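Long-range contact in probable glutamine-binding lipoprotein GlnH (GLNBP) (Mycobacterium tuberculosis, PDB 6H1U), which probably captures acidic amino acids and related ligands such as glutamine outside the cell membrane, as a solute-binding lipoprotein of a transport system: residues L53-D58 with I117-M122. Numbering follows the deposited sequence.
Sequences LIVGLD and IVVKTM. With ASP (aspartic acid), chain B.
Ile-117 meets Leu-53 and Val-55 where two parallel strands begin to pair. Its N makes a weak hydrogen bond to Ile-54 O (3.4 Å), whereas its O takes the N-H of Gly-56 at 2.9 Å. With CG1 set between backbone N and carbonyl carbon (chi1 64°), the side chain lies alongside Val-55, CG1 to Val-55 CG2 4.0 Å, and runs on to CD1, which touches Leu-53 CD2 at 3.8 Å, the two side chains crossing at about a right angle. Val-118, bridged to Gly-56, projects from the other face of the sheet, CG1 reaching 3.7 Å from Gly-56 O. That same oxygen accepts Val-119 N at 3.1 Å, a bent bond (144° at the hydrogen), while Val-119 CG2 rests on Val-55 CG1. Lys-120 extends its chain past Leu-57 CA and bends only at chi4 (-42°), bringing NZ within 3.2 Å of Asp-58 OD2 in a salt bridge whose hydrogen bond is weak; Asp-58 OD1 is held separately by Ser-61 and Gly-60. Thr-121 turns to the bound aspartic acid, its O accepting the ligand N at 2.7 Å and OG1 donating to the ligand's OD2. The pairing thus leads from sheet to ligand cleft, as in periplasmic-binding-protein folds: strand 96-100 flanks 53-57, strand 232-240 flanks 117-118, helix 77-90 packs on Leu-53 and Val-55, and helix 106-111 on Val-118.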
ATOM      1  N   LEU A  53     -18.470   7.773   2.157  1.00 19.13           N
ATOM      2  CA  LEU A  53     -17.413   6.950   2.725  1.00 17.19           C
ATOM      3  C   LEU A  53     -16.151   7.793   2.856  1.00 20.84           C
ATOM      4  O   LEU A  53     -15.715   8.403   1.878  1.00 18.34           O
ATOM      5  CB  LEU A  53     -17.155   5.745   1.821  1.00 17.89           C
ATOM      6  CG  LEU A  53     -16.071   4.755   2.232  1.00 16.33           C
ATOM      7  CD1 LEU A  53     -16.537   3.931   3.435  1.00 17.99           C
ATOM      8  CD2 LEU A  53     -15.749   3.880   1.047  1.00 17.11           C
ATOM      9  N   ILE A  54     -15.565   7.828   4.051  1.00 14.67           N
ATOM     10  CA  ILE A  54     -14.349   8.608   4.294  1.00 12.85           C
ATOM     11  C   ILE A  54     -13.158   7.668   4.189  1.00 16.20           C
ATOM     12  O   ILE A  54     -13.053   6.689   4.938  1.00 13.71           O
ATOM     13  CB  ILE A  54     -14.393   9.319   5.654  1.00 18.06           C
ATOM     14  CG1 ILE A  54     -15.557  10.314   5.673  1.00 24.06           C
ATOM     15  CG2 ILE A  54     -13.065  10.035   5.922  1.00 17.60           C
ATOM     16  CD1 ILE A  54     -15.937  10.789   7.059  1.00 30.10           C
ATOM     17  N   VAL A  55     -12.255   7.968   3.261  1.00 14.07           N
ATOM     18  CA  VAL A  55     -11.199   7.053   2.842  1.00 13.70           C
ATOM     19  C   VAL A  55      -9.861   7.726   3.101  1.00 14.65           C
ATOM     20  O   VAL A  55      -9.634   8.844   2.633  1.00 15.95           O
ATOM     21  CB  VAL A  55     -11.333   6.702   1.347  1.00 11.80           C
ATOM     22  CG1 VAL A  55     -10.161   5.830   0.886  1.00 13.12           C
ATOM     23  CG2 VAL A  55     -12.689   6.010   1.088  1.00 12.64           C
ATOM     24  N   GLY A  56      -8.968   7.034   3.806  1.00 12.77           N
ATOM     25  CA  GLY A  56      -7.625   7.542   4.037  1.00 12.45           C
ATOM     26  C   GLY A  56      -6.673   7.066   2.955  1.00 12.31           C
ATOM     27  O   GLY A  56      -6.594   5.870   2.667  1.00 14.80           O
ATOM     28  N   LEU A  57      -5.956   8.011   2.358  1.00 13.44           N
ATOM     29  CA  LEU A  57      -4.931   7.753   1.342  1.00 10.47           C
ATOM     30  C   LEU A  57      -4.186   9.075   1.141  1.00 11.05           C
ATOM     31  O   LEU A  57      -4.351  10.006   1.929  1.00 14.88           O
ATOM     32  CB  LEU A  57      -5.545   7.212   0.046  1.00 12.58           C
ATOM     33  CG  LEU A  57      -6.841   7.831  -0.492  1.00 15.74           C
ATOM     34  CD1 LEU A  57      -6.662   9.288  -0.954  1.00 14.82           C
ATOM     35  CD2 LEU A  57      -7.382   6.972  -1.642  1.00 17.46           C
ATOM     36  N   ASP A  58      -3.371   9.180   0.088  1.00 15.79           N
ATOM     37  CA  ASP A  58      -2.808  10.489  -0.272  1.00 14.64           C
ATOM     38  C   ASP A  58      -2.995  10.715  -1.773  1.00 16.31           C
ATOM     39  O   ASP A  58      -3.610   9.903  -2.461  1.00 23.15           O
ATOM     40  CB  ASP A  58      -1.339  10.626   0.179  1.00 16.76           C
ATOM     41  CG  ASP A  58      -0.366   9.732  -0.589  1.00 22.98           C
ATOM     42  OD1 ASP A  58      -0.693   9.214  -1.675  1.00 26.43           O
ATOM     43  OD2 ASP A  58       0.765   9.564  -0.091  1.00 25.59           O
ATOM     44  N   ILE A 117     -12.161   3.675   6.221  1.00 14.89           N
ATOM     45  CA  ILE A 117     -11.215   2.694   5.704  1.00 11.70           C
ATOM     46  C   ILE A 117      -9.961   3.424   5.255  1.00 12.41           C
ATOM     47  O   ILE A 117     -10.009   4.597   4.871  1.00 14.68           O
ATOM     48  CB  ILE A 117     -11.789   1.876   4.521  1.00 10.94           C
ATOM     49  CG1 ILE A 117     -12.067   2.775   3.308  1.00 14.40           C
ATOM     50  CG2 ILE A 117     -13.047   1.097   4.939  1.00 11.17           C
ATOM     51  CD1 ILE A 117     -12.656   2.001   2.126  1.00 14.98           C
ATOM     52  N   VAL A 118      -8.836   2.708   5.300  1.00 12.83           N
ATOM     53  CA  VAL A 118      -7.598   3.121   4.641  1.00 10.95           C
ATOM     54  C   VAL A 118      -7.402   2.221   3.425  1.00 12.91           C
ATOM     55  O   VAL A 118      -7.377   0.990   3.549  1.00 14.02           O
ATOM     56  CB  VAL A 118      -6.394   3.039   5.596  1.00 12.11           C
ATOM     57  CG1 VAL A 118      -5.065   3.220   4.824  1.00 14.69           C
ATOM     58  CG2 VAL A 118      -6.521   4.084   6.693  1.00 12.73           C
ATOM     59  N   VAL A 119      -7.274   2.827   2.249  1.00 11.51           N
ATOM     60  CA  VAL A 119      -6.892   2.102   1.036  1.00 10.03           C
ATOM     61  C   VAL A 119      -5.636   2.807   0.544  1.00 14.62           C
ATOM     62  O   VAL A 119      -5.698   3.766  -0.232  1.00 15.53           O
ATOM     63  CB  VAL A 119      -7.988   2.081  -0.028  1.00 10.79           C
ATOM     64  CG1 VAL A 119      -7.662   1.028  -1.085  1.00 17.41           C
ATOM     65  CG2 VAL A 119      -9.370   1.754   0.624  1.00 13.17           C
ATOM     66  N   LYS A 120      -4.485   2.367   1.063  1.00 13.42           N
ATOM     67  CA  LYS A 120      -3.214   3.051   0.800  1.00 13.09           C
ATOM     68  C   LYS A 120      -2.109   1.999   0.931  1.00 12.59           C
ATOM     69  O   LYS A 120      -1.391   1.961   1.931  1.00 13.28           O
ATOM     70  CB  LYS A 120      -2.983   4.233   1.744  1.00 13.79           C
ATOM     71  CG  LYS A 120      -1.879   5.160   1.245  1.00 21.16           C
ATOM     72  CD  LYS A 120      -1.489   6.194   2.283  1.00 18.88           C
ATOM     73  CE  LYS A 120      -0.511   7.187   1.694  1.00 28.30           C
ATOM     74  NZ  LYS A 120       0.523   6.535   0.844  1.00 27.20           N
ATOM     75  N   THR A 121      -2.007   1.150  -0.105  1.00 13.23           N
ATOM     76  CA  THR A 121      -1.014   0.081  -0.255  1.00 12.78           C
ATOM     77  C   THR A 121      -0.645  -0.553   1.085  1.00 16.78           C
ATOM     78  O   THR A 121       0.535  -0.715   1.390  1.00 14.39           O
ATOM     79  CB  THR A 121       0.254   0.601  -0.975  1.00 14.35           C
ATOM     80  OG1 THR A 121       0.860   1.681  -0.241  1.00 15.47           O
ATOM     81  CG2 THR A 121      -0.083   1.107  -2.371  1.00 16.22           C
ATOM     82  N   MET A 122      -1.634  -0.938   1.890  1.00 13.68           N
ATOM     83  CA  MET A 122      -1.372  -1.217   3.299  1.00 10.53           C
ATOM     84  C   MET A 122      -1.133  -2.714   3.500  1.00 14.00           C
ATOM     85  O   MET A 122      -2.072  -3.513   3.527  1.00 13.11           O
ATOM     86  CB  MET A 122      -2.513  -0.692   4.164  1.00 13.72           C
ATOM     87  CG  MET A 122      -2.141  -0.622   5.631  1.00 16.99           C
ATOM     88  SD  MET A 122      -3.444   0.179   6.581  1.00 20.48           S
ATOM     89  CE  MET A 122      -2.698   0.194   8.210  1.00 18.27           C
TER
HETATM   90  N   ASP B 401       3.044  -1.714   1.508  1.00 15.37           N
HETATM   91  CA  ASP B 401       4.103  -1.229   2.385  1.00 17.53           C
HETATM   92  C   ASP B 401       3.541  -0.885   3.759  1.00 18.32           C
HETATM   93  O   ASP B 401       4.220  -0.247   4.568  1.00 14.80           O
HETATM   94  CB  ASP B 401       4.804   0.001   1.765  1.00 14.73           C
HETATM   95  CG  ASP B 401       3.906   1.225   1.715  1.00 19.40           C
HETATM   96  OD1 ASP B 401       4.423   2.332   1.458  1.00 19.01           O
HETATM   97  OD2 ASP B 401       2.683   1.090   1.910  1.00 16.28           O
HETATM   98  OXT ASP B 401       2.393  -1.256   4.042  1.00 14.44           O